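Local coordinates for protein beta-1,4-mannanase (Bacillus subtilis, PDB 2QHA) that probably hydrolyses internal beta-1,4-mannosidic linkages in mannans, galactomannans and glucomannans, and carries a bound zinc ion, at residues H1-V6 / T16-L21; A50-S55 / P304-G309; E152-G157 / G207-I212; D277-I282 / A310-H315. All blocks are in the same frame, centred on the assembly; numbering follows the deposited sequence.

Contact 1. Residues H1-V6 / T16-L21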
loop_
_atom_site.group_PDB
_atom_site.type_symbol
_atom_site.label_atom_id
_atom_site.label_comp_id
_atom_site.label_asym_id
_atom_site.label_seq_id
_atom_site.Cartn_x
_atom_site.Cartn_y
_atom_site.Cartn_z
ATOM N N HIS A 1 18.533 -12.094 -13.438
ATOM C CA HIS A 1 18.732 -10.615 -13.424
ATOM C C HIS A 1 18.513 -10.056 -12.022
ATOM O O HIS A 1 17.932 -10.726 -11.160
ATOM C CB HIS A 1 17.790 -9.942 -14.433
ATOM C CG HIS A 1 16.340 -9.948 -14.035
ATOM N ND1 HIS A 1 15.764 -10.947 -13.274
ATOM C CD2 HIS A 1 15.343 -9.078 -14.326
ATOM C CE1 HIS A 1 14.480 -10.684 -13.104
ATOM N NE2 HIS A 1 14.197 -9.559 -13.737
ATOM N N THR A 2 18.977 -8.834 -11.795
ATOM C CA THR A 2 18.741 -8.158 -10.523
ATOM C C THR A 2 17.762 -7.008 -10.741
ATOM O O THR A 2 17.939 -6.190 -11.645
ATOM C CB THR A 2 20.068 -7.699 -9.826
ATOM O OG1 THR A 2 19.771 -6.953 -8.635
ATOM C CG2 THR A 2 20.936 -6.860 -10.747
ATOM N N VAL A 3 16.707 -6.983 -9.930
ATOM C CA VAL A 3 15.753 -5.882 -9.949
ATOM C C VAL A 3 16.080 -4.987 -8.755
ATOM O O VAL A 3 16.029 -5.431 -7.600
ATOM C CB VAL A 3 14.291 -6.385 -9.897
ATOM C CG1 VAL A 3 13.319 -5.215 -9.731
ATOM C CG2 VAL A 3 13.961 -7.203 -11.143
ATOM N N SER A 4 16.444 -3.740 -9.045
ATOM C CA SER A 4 16.850 -2.791 -8.010
ATOM C C SER A 4 15.707 -1.880 -7.595
ATOM O O SER A 4 14.881 -1.499 -8.431
ATOM C CB SER A 4 18.016 -1.941 -8.522
ATOM O OG SER A 4 19.169 -2.750 -8.705
ATOM N N PRO A 5 15.656 -1.512 -6.299
ATOM C CA PRO A 5 14.744 -0.424 -5.925
ATOM C C PRO A 5 15.002 0.829 -6.768
ATOM O O PRO A 5 16.144 1.073 -7.186
ATOM C CB PRO A 5 15.104 -0.151 -4.463
ATOM C CG PRO A 5 15.651 -1.455 -3.960
ATOM C CD PRO A 5 16.397 -2.042 -5.139
ATOM N N VAL A 6 13.956 1.618 -7.013
ATOM C CA VAL A 6 14.125 2.867 -7.760
ATOM C C VAL A 6 15.035 3.864 -7.037
ATOM O O VAL A 6 15.689 4.684 -7.682
ATOM C CB VAL A 6 12.777 3.525 -8.164
ATOM C CG1 VAL A 6 12.027 2.635 -9.152
ATOM C CG2 VAL A 6 11.906 3.876 -6.945
ATOM N N THR A 16 17.645 -6.299 -1.246
ATOM C CA THR A 16 17.442 -7.750 -1.240
ATOM C C THR A 16 15.958 -8.113 -1.289
ATOM O O THR A 16 15.543 -8.962 -2.077
ATOM C CB THR A 16 18.125 -8.361 -0.001
ATOM O OG1 THR A 16 19.533 -8.134 -0.109
ATOM C CG2 THR A 16 17.868 -9.869 0.116
ATOM N N VAL A 17 15.162 -7.467 -0.446
ATOM C CA VAL A 17 13.726 -7.727 -0.429
ATOM C C VAL A 17 13.058 -7.401 -1.773
ATOM O O VAL A 17 12.263 -8.193 -2.278
ATOM C CB VAL A 17 13.027 -7.000 0.741
ATOM C CG1 VAL A 17 11.510 -7.054 0.585
ATOM C CG2 VAL A 17 13.445 -7.630 2.062
ATOM N N MET A 18 13.406 -6.262 -2.368
ATOM C CA MET A 18 12.789 -5.866 -3.636
ATOM C C MET A 18 13.106 -6.873 -4.746
ATOM O O MET A 18 12.219 -7.295 -5.484
ATOM C CB MET A 18 13.253 -4.466 -4.049
ATOM C CG MET A 18 12.571 -3.949 -5.316
ATOM S SD MET A 18 10.786 -3.814 -5.140
ATOM C CE MET A 18 10.183 -4.643 -6.602
ATOM N N ASN A 19 14.373 -7.257 -4.852
ATOM C CA ASN A 19 14.795 -8.219 -5.868
ATOM C C ASN A 19 14.087 -9.562 -5.670
ATOM O O ASN A 19 13.607 -10.181 -6.628
ATOM C CB ASN A 19 16.318 -8.388 -5.823
ATOM C CG ASN A 19 16.844 -9.273 -6.934
ATOM O OD1 ASN A 19 16.545 -9.058 -8.107
ATOM N ND2 ASN A 19 17.643 -10.266 -6.569
ATOM N N TRP A 20 13.994 -9.986 -4.413
ATOM C CA TRP A 20 13.350 -11.247 -4.066
ATOM C C TRP A 20 11.866 -11.203 -4.442
ATOM O O TRP A 20 11.350 -12.135 -5.067
ATOM C CB TRP A 20 13.566 -11.529 -2.579
ATOM C CG TRP A 20 13.006 -12.818 -2.066
ATOM C CD1 TRP A 20 13.632 -14.031 -2.039
ATOM C CD2 TRP A 20 11.710 -13.017 -1.492
ATOM N NE1 TRP A 20 12.804 -14.981 -1.470
ATOM C CE2 TRP A 20 11.619 -14.380 -1.125
ATOM C CE3 TRP A 20 10.618 -12.172 -1.241
ATOM C CZ2 TRP A 20 10.476 -14.918 -0.532
ATOM C CZ3 TRP A 20 9.482 -12.703 -0.646
ATOM C CH2 TRP A 20 9.414 -14.066 -0.311
ATOM N N LEU A 21 11.181 -10.117 -4.090
ATOM C CA LEU A 21 9.764 -9.986 -4.438
ATOM C C LEU A 21 9.542 -10.067 -5.943
ATOM O O LEU A 21 8.609 -10.719 -6.410
ATOM C CB LEU A 21 9.190 -8.667 -3.921
ATOM C CG LEU A 21 8.991 -8.533 -2.413
ATOM C CD1 LEU A 21 8.657 -7.087 -2.114
ATOM C CD2 LEU A 21 7.890 -9.462 -1.895
HETATM O O HOH W 1 19.861 -11.053 -8.749
HETATM O O HOH W 2 18.126 -12.431 -8.830
#
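Val-3 and Asn-19 join the N-terminal arm to helix 12-22 in the zinc site of His-1, His-23 and Glu-336; His-1 begins the arm. The arm has no regular structure and runs along the helix. A single direct hydrogen bond crosses. Val-3 N gives its proton to Asn-19 OD1 at 2.8 Å, almost straight at 172°, with the donor tilted 34° from the carbonyl plane. The same OD1 lies 3.4 Å from Thr-2 CA. Asn-19 CG sits trans to its own nitrogen (chi1 -175°), which carries the amide out to the arm, while its CB lies 3.5 Å from Val-3 O. Two water positions link Asn-19 ND2 to His-1 O, too close together to be filled at once. Further along, Pro-5 CG slides past Met-18 CB at 3.9 Å, an apolar contact. His-1 ND1 ligates the zinc, and Asn-19 O accepts a hydrogen bond from His-23 ND1, so Asn-19 is a second-shell residue to His-23, and through water probably to His-1. Facing the barrel, Val-17 and Met-18 touch Ile-212 of strand 211-215, while Trp-20 meets Leu-331 of strand 330-331.

Contact 2. Residues A50-S55 / P304-G309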
loop_
_atom_site.group_PDB
_atom_site.type_symbol
_atom_site.label_atom_id
_atom_site.label_comp_id
_atom_site.label_asym_id
_atom_site.label_seq_id
_atom_site.Cartn_x
_atom_site.Cartn_y
_atom_site.Cartn_z
ATOM N N ALA A 50 -4.163 -9.763 12.724
ATOM C CA ALA A 50 -3.218 -10.874 12.545
ATOM C C ALA A 50 -3.635 -12.075 13.398
ATOM O O ALA A 50 -3.582 -13.216 12.930
ATOM C CB ALA A 50 -1.788 -10.450 12.873
ATOM N N ASP A 51 -4.071 -11.805 14.628
ATOM C CA ASP A 51 -4.504 -12.873 15.546
ATOM C C ASP A 51 -5.756 -13.592 15.050
ATOM O O ASP A 51 -5.844 -14.816 15.171
ATOM C CB ASP A 51 -4.738 -12.331 16.961
ATOM C CG ASP A 51 -3.461 -11.850 17.636
ATOM O OD1 ASP A 51 -2.346 -12.214 17.197
ATOM O OD2 ASP A 51 -3.582 -11.095 18.627
ATOM N N ARG A 52 -6.726 -12.845 14.511
ATOM C CA ARG A 52 -7.939 -13.448 13.917
ATOM C C ARG A 52 -7.554 -14.384 12.775
ATOM O O ARG A 52 -8.112 -15.470 12.620
ATOM C CB ARG A 52 -8.908 -12.377 13.373
ATOM C CG ARG A 52 -9.670 -11.581 14.422
ATOM C CD ARG A 52 -10.961 -10.942 13.865
ATOM N NE ARG A 52 -10.835 -10.157 12.622
ATOM C CZ ARG A 52 -11.875 -9.565 12.028
ATOM N NH1 ARG A 52 -13.080 -9.667 12.580
ATOM N NH2 ARG A 52 -11.730 -8.865 10.900
ATOM N N ILE A 53 -6.611 -13.935 11.949
ATOM C CA ILE A 53 -6.157 -14.736 10.819
ATOM C C ILE A 53 -5.449 -16.015 11.291
ATOM O O ILE A 53 -5.710 -17.105 10.765
ATOM C CB ILE A 53 -5.262 -13.895 9.870
ATOM C CG1 ILE A 53 -6.092 -12.785 9.192
ATOM C CG2 ILE A 53 -4.557 -14.785 8.862
ATOM C CD1 ILE A 53 -7.046 -13.236 8.107
ATOM N N ARG A 54 -4.581 -15.887 12.296
ATOM C CA ARG A 54 -3.874 -17.050 12.838
ATOM C C ARG A 54 -4.852 -18.042 13.484
ATOM O O ARG A 54 -4.693 -19.248 13.333
ATOM C CB ARG A 54 -2.788 -16.618 13.820
ATOM C CG ARG A 54 -1.822 -17.743 14.218
ATOM C CD ARG A 54 -0.585 -17.217 14.930
ATOM N NE ARG A 54 -0.862 -16.757 16.291
ATOM C CZ ARG A 54 -1.040 -15.485 16.642
ATOM N NH1 ARG A 54 -0.978 -14.516 15.733
ATOM N NH2 ARG A 54 -1.281 -15.178 17.911
ATOM N N SER A 55 -5.875 -17.525 14.161
ATOM C CA SER A 55 -6.920 -18.372 14.740
ATOM C C SER A 55 -7.666 -19.140 13.652
ATOM O O SER A 55 -7.998 -20.319 13.815
ATOM C CB SER A 55 -7.892 -17.509 15.535
ATOM O OG SER A 55 -7.303 -17.001 16.711
ATOM N N PRO A 304 -10.645 -12.010 5.511
ATOM C CA PRO A 304 -10.891 -13.438 5.314
ATOM C C PRO A 304 -11.415 -14.134 6.571
ATOM O O PRO A 304 -12.151 -15.119 6.452
ATOM C CB PRO A 304 -9.514 -13.983 4.934
ATOM C CG PRO A 304 -8.812 -12.802 4.289
ATOM C CD PRO A 304 -9.286 -11.611 5.091
ATOM N N ALA A 305 -11.063 -13.611 7.749
ATOM C CA ALA A 305 -11.474 -14.240 9.009
ATOM C C ALA A 305 -12.979 -14.158 9.258
ATOM O O ALA A 305 -13.519 -14.927 10.059
ATOM C CB ALA A 305 -10.709 -13.650 10.188
ATOM N N VAL A 306 -13.659 -13.228 8.594
ATOM C CA VAL A 306 -15.115 -13.107 8.735
ATOM C C VAL A 306 -15.833 -13.336 7.412
ATOM O O VAL A 306 -16.994 -12.957 7.245
ATOM C CB VAL A 306 -15.562 -11.766 9.382
ATOM C CG1 VAL A 306 -15.003 -11.647 10.793
ATOM C CG2 VAL A 306 -15.123 -10.580 8.542
ATOM N N ASN A 307 -15.131 -13.979 6.485
ATOM C CA ASN A 307 -15.710 -14.377 5.218
ATOM C C ASN A 307 -15.415 -15.851 4.997
ATOM O O ASN A 307 -14.825 -16.505 5.869
ATOM C CB ASN A 307 -15.164 -13.492 4.084
ATOM C CG ASN A 307 -15.804 -12.106 4.073
ATOM O OD1 ASN A 307 -16.917 -11.923 3.569
ATOM N ND2 ASN A 307 -15.113 -11.128 4.657
ATOM N N LYS A 308 -15.834 -16.391 3.864
ATOM C CA LYS A 308 -15.546 -17.788 3.569
ATOM C C LYS A 308 -14.163 -17.896 2.937
ATOM O O LYS A 308 -13.645 -16.917 2.374
ATOM C CB LYS A 308 -16.611 -18.381 2.636
ATOM C CG LYS A 308 -18.002 -18.491 3.254
ATOM C CD LYS A 308 -18.965 -19.199 2.310
ATOM C CE LYS A 308 -20.417 -19.017 2.743
ATOM N NZ LYS A 308 -20.690 -19.555 4.107
ATOM N N GLY A 309 -13.563 -19.079 3.047
ATOM C CA GLY A 309 -12.368 -19.421 2.275
ATOM C C GLY A 309 -11.020 -18.996 2.821
ATOM O O GLY A 309 -10.023 -19.049 2.095
#
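Ile-53 and Ala-305 bring the backbones closest, with 5.6 Å between their CA atoms, where helix 48-57 passes the short 3-10 turn at 304-305. No hydrogen bond crosses; the side chains do the work. Ile-53 reaches over with its terminal methyl. CD1 lies 4.1 Å from Pro-304 CB and 4.2 Å from Ala-305 CB, so it sits against both residues of the turn. Arg-52 CB touches Ala-305 CB at 3.9 Å, and the chain then bends at chi3 (-51°), which brings one face of the guanidinium over that same methyl. Val-306 CG1 comes at the group obliquely, 3.3 Å from Arg-52 NH1, a close approach. The charge is answered by other partners: Arg-52 NH2 makes a salt bridge with Glu-49 and a hydrogen bond to Asp-300 O. These bonds help to hold the guanidinium in place, while the alanine and valine methyls pack against it. Helix 48-57 follows strand 32-40, and the 304-309 loop follows strand 292-297. These two strands pair and close the barrel, and the contact lies where the elements that follow them meet. Next to it, Ile-53 meets Tyr-314 of helix 310-315, and Pro-304 packs on Leu-313 and on Tyr-278 of helix 278-288.

Contact 3. Residues E152-G157 / G207-I212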
loop_
_atom_site.group_PDB
_atom_site.type_symbol
_atom_site.label_atom_id
_atom_site.label_comp_id
_atom_site.label_asym_id
_atom_site.label_seq_id
_atom_site.Cartn_x
_atom_site.Cartn_y
_atom_site.Cartn_z
ATOM N N GLU A 152 12.264 6.082 12.159
ATOM C CA GLU A 152 12.389 5.118 13.254
ATOM C C GLU A 152 12.594 3.693 12.722
ATOM O O GLU A 152 13.411 2.924 13.255
ATOM C CB GLU A 152 11.155 5.174 14.150
ATOM C CG GLU A 152 11.231 4.271 15.371
ATOM C CD GLU A 152 10.017 4.375 16.288
ATOM O OE1 GLU A 152 8.998 5.001 15.895
ATOM O OE2 GLU A 152 10.091 3.817 17.414
ATOM N N LEU A 153 11.862 3.350 11.662
ATOM C CA LEU A 153 11.996 2.031 11.036
ATOM C C LEU A 153 13.321 1.915 10.282
ATOM O O LEU A 153 13.967 0.857 10.312
ATOM C CB LEU A 153 10.796 1.734 10.124
ATOM C CG LEU A 153 9.413 1.900 10.791
ATOM C CD1 LEU A 153 8.311 1.808 9.746
ATOM C CD2 LEU A 153 9.167 0.898 11.888
ATOM N N GLU A 154 13.736 3.008 9.631
ATOM C CA GLU A 154 14.997 3.037 8.878
ATOM C C GLU A 154 16.178 2.790 9.823
ATOM O O GLU A 154 17.119 2.099 9.454
ATOM C CB GLU A 154 15.172 4.371 8.127
ATOM C CG GLU A 154 16.271 4.376 7.044
ATOM C CD GLU A 154 17.674 4.710 7.568
ATOM O OE1 GLU A 154 17.830 5.003 8.767
ATOM O OE2 GLU A 154 18.635 4.665 6.767
ATOM N N ASN A 155 16.112 3.346 11.036
ATOM C CA ASN A 155 17.171 3.159 12.037
ATOM C C ASN A 155 17.471 1.692 12.307
ATOM O O ASN A 155 18.607 1.334 12.626
ATOM C CB ASN A 155 16.787 3.815 13.368
ATOM C CG ASN A 155 16.763 5.321 13.301
ATOM O OD1 ASN A 155 17.331 5.932 12.398
ATOM N ND2 ASN A 155 16.094 5.933 14.271
ATOM N N GLN A 156 16.438 0.861 12.206
ATOM C CA GLN A 156 16.555 -0.573 12.467
ATOM C C GLN A 156 16.667 -1.409 11.183
ATOM O O GLN A 156 16.639 -2.642 11.235
ATOM C CB GLN A 156 15.377 -1.052 13.322
ATOM C CG GLN A 156 15.200 -0.282 14.635
ATOM C CD GLN A 156 16.467 -0.230 15.482
ATOM O OE1 GLN A 156 17.196 -1.219 15.597
ATOM N NE2 GLN A 156 16.724 0.927 16.092
ATOM N N GLY A 157 16.786 -0.740 10.037
ATOM C CA GLY A 157 16.958 -1.430 8.765
ATOM C C GLY A 157 15.725 -2.181 8.298
ATOM O O GLY A 157 15.835 -3.134 7.531
ATOM N N GLY A 207 16.442 11.401 3.206
ATOM C CA GLY A 207 17.347 10.272 3.019
ATOM C C GLY A 207 16.787 8.932 3.454
ATOM O O GLY A 207 17.529 8.073 3.936
ATOM N N LEU A 208 15.482 8.743 3.279
ATOM C CA LEU A 208 14.851 7.491 3.686
ATOM C C LEU A 208 15.095 6.419 2.638
ATOM O O LEU A 208 14.534 6.468 1.538
ATOM C CB LEU A 208 13.362 7.699 3.941
ATOM C CG LEU A 208 13.057 8.668 5.095
ATOM C CD1 LEU A 208 11.573 9.000 5.135
ATOM C CD2 LEU A 208 13.509 8.110 6.443
ATOM N N ASP A 209 15.941 5.456 3.000
ATOM C CA ASP A 209 16.482 4.487 2.047
ATOM C C ASP A 209 15.981 3.058 2.282
ATOM O O ASP A 209 16.580 2.093 1.806
ATOM C CB ASP A 209 18.016 4.548 2.063
ATOM C CG ASP A 209 18.598 4.427 3.453
ATOM O OD1 ASP A 209 17.842 4.175 4.412
ATOM O OD2 ASP A 209 19.834 4.571 3.581
ATOM N N HIS A 210 14.873 2.944 3.006
ATOM C CA HIS A 210 14.272 1.652 3.340
ATOM C C HIS A 210 12.876 1.482 2.744
ATOM O O HIS A 210 12.133 0.581 3.147
ATOM C CB HIS A 210 14.205 1.498 4.858
ATOM C CG HIS A 210 13.294 2.485 5.520
ATOM N ND1 HIS A 210 13.265 3.823 5.178
ATOM C CD2 HIS A 210 12.389 2.332 6.515
ATOM C CE1 HIS A 210 12.380 4.446 5.934
ATOM N NE2 HIS A 210 11.828 3.564 6.748
ATOM N N LEU A 211 12.532 2.325 1.770
ATOM C CA LEU A 211 11.182 2.360 1.209
ATOM C C LEU A 211 11.100 1.716 -0.163
ATOM O O LEU A 211 11.940 1.965 -1.045
ATOM C CB LEU A 211 10.659 3.808 1.115
ATOM C CG LEU A 211 10.677 4.632 2.408
ATOM C CD1 LEU A 211 10.171 6.068 2.196
ATOM C CD2 LEU A 211 9.863 3.940 3.493
ATOM N N ILE A 212 10.062 0.900 -0.324
ATOM C CA ILE A 212 9.675 0.307 -1.595
ATOM C C ILE A 212 8.352 0.980 -1.953
ATOM O O ILE A 212 7.370 0.884 -1.198
ATOM C CB ILE A 212 9.501 -1.226 -1.453
ATOM C CG1 ILE A 212 10.863 -1.892 -1.215
ATOM C CG2 ILE A 212 8.788 -1.799 -2.681
ATOM C CD1 ILE A 212 10.788 -3.368 -0.810
HETATM O O HOH W 3 20.988 3.620 5.757
#
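Glu-154 and His-210 form a buried CH-pi contact at the end of helix 134-155, where the loop after helix 185-205 enters strand 211-215. Glu-154 CB stands over the centre of the imidazole, 3.5 Å from the ring centroid and 7° off the normal. Leu-211 CD2 lies on the opposite face, offset toward the rim, and Leu-208 CB meets the edge in plane. The ring is thus sandwiched between aliphatic groups. His-210 NE2 makes a weak hydrogen bond with Leu-150 O, while ND1 is buried without a partner in the model. Beyond its CB, Glu-154 turns sharply at chi2 (-87°), and its carboxylate reaches Asp-209. Glu-154 OE2 and Asp-209 OD1 are 2.5 Å apart, in nearly coplanar groups. At this distance one of the two acids probably holds a proton and gives it to the other. A water gives one proton to Glu-154 OE2, at 2.8 Å, and the other to Asp-209 OD2, at 2.6 Å. An alanine in place of His-210 would probably open a gap between Glu-154 CB and Leu-211 CD2 and lose the weak bond to Leu-150 O. Gly-157 (positive phi) is the C-prime residue of a Schellman motif, with Gly-157 N bonded to Glu-154 O and Val-158 N to Leu-153 O. Helix end and strand start meet where the barrel strands begin, as in a beta/alpha (TIM) barrel.

Contact 4. Residues D277-I282 / A310-H315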
loop_
_atom_site.group_PDB
_atom_site.type_symbol
_atom_site.label_atom_id
_atom_site.label_comp_id
_atom_site.label_asym_id
_atom_site.label_seq_id
_atom_site.Cartn_x
_atom_site.Cartn_y
_atom_site.Cartn_z
ATOM N N ASP A 277 -16.288 -15.521 -0.938
ATOM C CA ASP A 277 -15.424 -16.683 -0.792
ATOM C C ASP A 277 -14.006 -16.392 -1.275
ATOM O O ASP A 277 -13.751 -16.280 -2.481
ATOM C CB ASP A 277 -16.024 -17.883 -1.535
ATOM C CG ASP A 277 -15.298 -19.187 -1.248
ATOM O OD1 ASP A 277 -15.828 -20.244 -1.641
ATOM O OD2 ASP A 277 -14.206 -19.173 -0.636
ATOM N N TYR A 278 -13.076 -16.279 -0.330
ATOM C CA TYR A 278 -11.678 -16.032 -0.685
ATOM C C TYR A 278 -10.997 -17.165 -1.459
ATOM O O TYR A 278 -9.942 -16.954 -2.044
ATOM C CB TYR A 278 -10.851 -15.643 0.548
ATOM C CG TYR A 278 -10.888 -14.166 0.852
ATOM C CD1 TYR A 278 -11.775 -13.639 1.794
ATOM C CD2 TYR A 278 -10.047 -13.281 0.171
ATOM C CE1 TYR A 278 -11.811 -12.270 2.063
ATOM C CE2 TYR A 278 -10.069 -11.914 0.442
ATOM C CZ TYR A 278 -10.955 -11.412 1.378
ATOM O OH TYR A 278 -10.972 -10.056 1.642
ATOM N N SER A 279 -11.586 -18.360 -1.459
ATOM C CA SER A 279 -11.066 -19.449 -2.289
ATOM C C SER A 279 -11.096 -19.071 -3.767
ATOM O O SER A 279 -10.223 -19.470 -4.538
ATOM C CB SER A 279 -11.843 -20.755 -2.082
ATOM O OG SER A 279 -11.320 -21.765 -2.925
ATOM N N LEU A 280 -12.115 -18.309 -4.151
ATOM C CA LEU A 280 -12.270 -17.867 -5.534
ATOM C C LEU A 280 -11.244 -16.803 -5.882
ATOM O O LEU A 280 -10.806 -16.709 -7.031
ATOM C CB LEU A 280 -13.683 -17.330 -5.771
ATOM C CG LEU A 280 -14.834 -18.324 -5.581
ATOM C CD1 LEU A 280 -16.148 -17.573 -5.500
ATOM C CD2 LEU A 280 -14.864 -19.347 -6.687
ATOM N N PHE A 281 -10.863 -16.000 -4.889
ATOM C CA PHE A 281 -9.832 -14.990 -5.107
ATOM C C PHE A 281 -8.455 -15.601 -5.395
ATOM O O PHE A 281 -7.796 -15.217 -6.364
ATOM C CB PHE A 281 -9.776 -14.001 -3.935
ATOM C CG PHE A 281 -8.682 -12.973 -4.065
ATOM C CD1 PHE A 281 -8.716 -12.021 -5.085
ATOM C CD2 PHE A 281 -7.616 -12.962 -3.171
ATOM C CE1 PHE A 281 -7.709 -11.077 -5.210
ATOM C CE2 PHE A 281 -6.612 -12.009 -3.277
ATOM C CZ PHE A 281 -6.654 -11.071 -4.307
ATOM N N ILE A 282 -8.017 -16.567 -4.587
ATOM C CA ILE A 282 -6.732 -17.196 -4.871
ATOM C C ILE A 282 -6.761 -17.981 -6.190
ATOM O O ILE A 282 -5.785 -17.988 -6.930
ATOM C CB ILE A 282 -6.170 -18.014 -3.660
ATOM C CG1 ILE A 282 -4.711 -18.441 -3.891
ATOM C CG2 ILE A 282 -7.023 -19.240 -3.351
ATOM C CD1 ILE A 282 -3.717 -17.282 -4.027
ATOM N N ALA A 310 -10.967 -18.585 4.087
ATOM C CA ALA A 310 -9.693 -18.190 4.697
ATOM C C ALA A 310 -8.664 -19.317 4.650
ATOM O O ALA A 310 -7.497 -19.082 4.332
ATOM C CB ALA A 310 -9.900 -17.706 6.125
ATOM N N SER A 311 -9.084 -20.542 4.957
ATOM C CA SER A 311 -8.167 -21.675 4.927
ATOM C C SER A 311 -7.624 -21.940 3.523
ATOM O O SER A 311 -6.417 -22.081 3.342
ATOM C CB SER A 311 -8.822 -22.928 5.516
ATOM O OG SER A 311 -9.121 -22.701 6.877
ATOM N N ALA A 312 -8.512 -21.977 2.530
ATOM C CA ALA A 312 -8.088 -22.169 1.149
ATOM C C ALA A 312 -7.135 -21.062 0.695
ATOM O O ALA A 312 -6.156 -21.317 -0.028
ATOM C CB ALA A 312 -9.301 -22.236 0.231
ATOM N N LEU A 313 -7.434 -19.835 1.110
ATOM C CA LEU A 313 -6.606 -18.692 0.754
ATOM C C LEU A 313 -5.205 -18.833 1.336
ATOM O O LEU A 313 -4.214 -18.663 0.623
ATOM C CB LEU A 313 -7.258 -17.403 1.253
ATOM C CG LEU A 313 -6.484 -16.105 1.033
ATOM C CD1 LEU A 313 -6.337 -15.805 -0.459
ATOM C CD2 LEU A 313 -7.188 -14.979 1.766
ATOM N N TYR A 314 -5.131 -19.155 2.626
ATOM C CA TYR A 314 -3.850 -19.194 3.321
ATOM C C TYR A 314 -3.043 -20.468 3.127
ATOM O O TYR A 314 -1.825 -20.466 3.318
ATOM C CB TYR A 314 -4.027 -18.864 4.810
ATOM C CG TYR A 314 -3.967 -17.381 5.075
ATOM C CD1 TYR A 314 -5.042 -16.546 4.761
ATOM C CD2 TYR A 314 -2.826 -16.803 5.614
ATOM C CE1 TYR A 314 -4.973 -15.173 4.979
ATOM C CE2 TYR A 314 -2.751 -15.431 5.834
ATOM C CZ TYR A 314 -3.824 -14.622 5.514
ATOM O OH TYR A 314 -3.749 -13.256 5.740
ATOM N N HIS A 315 -3.721 -21.548 2.741
ATOM C CA HIS A 315 -3.059 -22.836 2.581
ATOM C C HIS A 315 -2.841 -23.256 1.141
ATOM O O HIS A 315 -2.290 -24.333 0.884
ATOM C CB HIS A 315 -3.795 -23.910 3.377
ATOM C CG HIS A 315 -3.666 -23.727 4.852
ATOM N ND1 HIS A 315 -2.549 -24.136 5.549
ATOM C CD2 HIS A 315 -4.482 -23.138 5.757
ATOM C CE1 HIS A 315 -2.697 -23.830 6.826
ATOM N NE2 HIS A 315 -3.865 -23.230 6.979
#
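Leu-313 packs into the side of helix 278-288, where Tyr-278, Phe-281 and Ile-282 receive it. Its CB starts 4.1 Å from Tyr-278 CB. The chain leaves with CG trans to the backbone nitrogen (chi1 177°), pointing the same way as the tyrosine beside it. At CG it forks. The CD2 methyl lies 3.7 Å from Tyr-278 CD2, coming obliquely to the ring. The CD1 methyl takes the other side, 3.9 Å from Ile-282 CB and at the edge of the Phe-281 ring, 4.1 Å from its CD2. One leucine thus touches three residues of the neighbouring helix. The short segments run nearly the same way, at 25°, with 7.8 Å between their axes. Small residues allow this approach: Ala-312 CB meets Ser-279 CB at 3.7 Å. Ile-282 CG2 adds a contact with Ala-312 O at 4.0 Å. An alanine replacing Leu-313 would probably open a gap between Tyr-278 and Ile-282 and strip the Phe-281 edge of its methyl neighbour. Asp-277 is the N-cap of helix 278-288, and its OD2 accepts from Ser-279 N at 2.9 Å. On the strand side, Leu-313 touches Phe-295 of strand 292-297, and the Phe-281 ring meets Phe-264 of strand 262-269 edge-to-face. The Tyr-278 hydroxyl bonds to Trp-302 O, away from the leucine. No hydrogen bond or salt bridge joins the two helices here, so the buried contact depends on the fit of apolar surfaces.

In the fold
Contacts 2 and 4 form one patch, with centres 10 Å apart. Pro-304 O packs on Ala-310 CB, and Lys-308 O probably accepts a hydrogen bond from Tyr-278 N. Contacts 1 and 3 are also neighbours, centres 16 Å apart, and Met-18 SD lies 3.8 Å from Ile-212 CG2. The two pairs lie well apart: contacts 3 and 4 have centres 33 Å apart. Contact 1 holds a zinc ligand, and contact 3 lies away from the zinc site and from the predicted catalytic and substrate residues. Contact 4 comes nearest to the active centre, its Tyr-278 side chain about 7 Å from that of the predicted substrate residue Tyr-242 and about 9 Å from that of the predicted nucleophile Glu-266.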